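Local coordinates for protein putative peptidase (Bacteroides fragilis, PDB 5DYN) that is a cysteine protease of the clostripain family that probably activates the bacterium's own toxin by proteolytic cleavage, at residues Gln229-Trp232 against Tyr233-Ser236. Residues are numbered along the deposited sequence; the frame is centred on the assembly and turned at random. Where two conformers were deposited one is given.
With NA (sodium ion), chain G.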
loop_
_atom_site.group_PDB
_atom_site.type_symbol
_atom_site.label_atom_id
_atom_site.label_comp_id
_atom_site.label_asym_id
_atom_site.label_seq_id
_atom_site.Cartn_x
_atom_site.Cartn_y
_atom_site.Cartn_z
ATOM N N GLN B 229 -4.995 -18.708 -4.094
ATOM C CA GLN B 229 -6.154 -17.915 -4.481
ATOM C C GLN B 229 -5.744 -16.583 -5.095
ATOM O O GLN B 229 -6.536 -15.944 -5.786
ATOM C CB GLN B 229 -7.064 -17.672 -3.276
ATOM C CG GLN B 229 -7.471 -18.942 -2.554
ATOM C CD GLN B 229 -8.311 -18.670 -1.323
ATOM O OE1 GLN B 229 -8.604 -17.519 -1.000
ATOM N NE2 GLN B 229 -8.703 -19.731 -0.627
ATOM N N THR B 230 -4.510 -16.161 -4.841
ATOM C CA THR B 230 -4.023 -14.909 -5.407
ATOM C C THR B 230 -3.830 -15.060 -6.912
ATOM O O THR B 230 -3.510 -16.145 -7.398
ATOM C CB THR B 230 -2.698 -14.456 -4.755
ATOM O OG1 THR B 230 -1.654 -15.379 -5.081
ATOM C CG2 THR B 230 -2.843 -14.387 -3.252
ATOM N N GLU B 231 -4.041 -13.977 -7.652
ATOM C CA GLU B 231 -3.868 -14.003 -9.099
ATOM C C GLU B 231 -2.388 -14.058 -9.469
ATOM O O GLU B 231 -2.018 -14.574 -10.524
ATOM C CB GLU B 231 -4.534 -12.785 -9.741
ATOM C CG GLU B 231 -6.004 -12.616 -9.378
ATOM C CD GLU B 231 -6.857 -13.801 -9.794
ATOM O OE1 GLU B 231 -6.510 -14.473 -10.787
ATOM O OE2 GLU B 231 -7.877 -14.064 -9.123
ATOM N N TRP B 232 -1.543 -13.524 -8.593
ATOM C CA TRP B 232 -0.104 -13.562 -8.820
ATOM C C TRP B 232 0.399 -15.000 -8.811
ATOM O O TRP B 232 1.226 -15.374 -9.633
ATOM C CB TRP B 232 0.639 -12.735 -7.770
ATOM C CG TRP B 232 2.124 -12.930 -7.808
ATOM C CD1 TRP B 232 2.871 -13.695 -6.960
ATOM C CD2 TRP B 232 3.043 -12.360 -8.749
ATOM N NE1 TRP B 232 4.198 -13.631 -7.308
ATOM C CE2 TRP B 232 4.333 -12.818 -8.403
ATOM C CE3 TRP B 232 2.904 -11.503 -9.847
ATOM C CZ2 TRP B 232 5.474 -12.451 -9.117
ATOM C CZ3 TRP B 232 4.039 -11.139 -10.554
ATOM C CH2 TRP B 232 5.307 -11.613 -10.187
ATOM N N TYR B 233 -0.113 -15.800 -7.884
ATOM C CA TYR B 233 0.230 -17.218 -7.808
ATOM C C TYR B 233 0.012 -17.924 -9.145
ATOM O O TYR B 233 0.859 -18.695 -9.594
ATOM C CB TYR B 233 -0.597 -17.904 -6.715
ATOM C CG TYR B 233 -0.614 -19.416 -6.800
ATOM C CD1 TYR B 233 0.367 -20.179 -6.178
ATOM C CD2 TYR B 233 -1.617 -20.082 -7.498
ATOM C CE1 TYR B 233 0.353 -21.560 -6.253
ATOM C CE2 TYR B 233 -1.638 -21.459 -7.582
ATOM C CZ TYR B 233 -0.653 -22.192 -6.957
ATOM O OH TYR B 233 -0.677 -23.564 -7.040
ATOM N N LYS B 234 -1.127 -17.649 -9.771
ATOM C CA LYS B 234 -1.518 -18.324 -11.006
ATOM C C LYS B 234 -0.585 -18.008 -12.178
ATOM O O LYS B 234 -0.439 -18.817 -13.095
ATOM C CB LYS B 234 -2.960 -17.950 -11.364
ATOM C CG LYS B 234 -3.975 -18.364 -10.303
ATOM C CD LYS B 234 -5.325 -17.690 -10.502
ATOM C CE LYS B 234 -6.272 -18.008 -9.349
ATOM N NZ LYS B 234 -7.488 -17.142 -9.363
ATOM N N VAL B 235 0.057 -16.844 -12.138
ATOM C CA VAL B 235 0.883 -16.398 -13.258
ATOM C C VAL B 235 2.371 -16.298 -12.924
ATOM O O VAL B 235 3.188 -16.053 -13.808
ATOM C CB VAL B 235 0.412 -15.021 -13.786
ATOM C CG1 VAL B 235 -0.987 -15.124 -14.371
ATOM C CG2 VAL B 235 0.460 -13.977 -12.677
ATOM N N SER B 236 2.724 -16.488 -11.656
ATOM C CA SER B 236 4.108 -16.306 -11.224
ATOM C C SER B 236 4.977 -17.529 -11.486
ATOM O O SER B 236 6.202 -17.421 -11.532
ATOM C CB SER B 236 4.165 -15.968 -9.737
ATOM O OG SER B 236 3.542 -16.983 -8.969
HETATM NA NA NA G . 5.556 -14.667 -5.292
#
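Against one face of the W232 indole sits CB of S236, one helical turn further on, in a CH-pi contact 3.5 Å from the centroid of the five-membered ring. The carbon lies 21° off the normal of that ring, over its face but toward the rim of the indole as a whole. At the indole edge, and in its plane, is a sodium ion, modelled 2.6 Å from NE1; T213, Y227 and W238 complete its site. With CG anti to the backbone N (chi1 170°), the indole is carried out from the helix to that ion while still passing over S236. At the edge of the Y233 ring, near its plane, comes the carbonyl oxygen of T230.

These contacts illustrate how a very short helix can begin with a side-chain cap and carry on with few good backbone bonds. T230 is the N-cap: its OG1 accepts Y233 N at 3.2 Å, with an N-H...O angle of 150°, and the same hydroxyl is also hydrogen-bonded to Y227 O. Further along the turn W232 O accepts V235 N at 3.1 Å. The bond from S236 N to the same oxygen is weak, as are those reaching E231 O, consistent with a helix of irregular bonding. On the exposed flank the side chains of E231 and K234 run side by side in the same direction and form a weak salt bridge, OE2 to NZ 3.1 Å, the glutamate bending at chi2 while the lysine stays extended; it belongs to one of two modelled conformers of E231 and is therefore tentative.

Y233 is hydrogen-bonded through its hydroxyl to Q228 and meets Y244 edge-to-face, whereas W232 and V235 of helix 231-236, in this C-terminal piece of a longer clostripain-family protein, pack against helix 119-127 and helix 38-43.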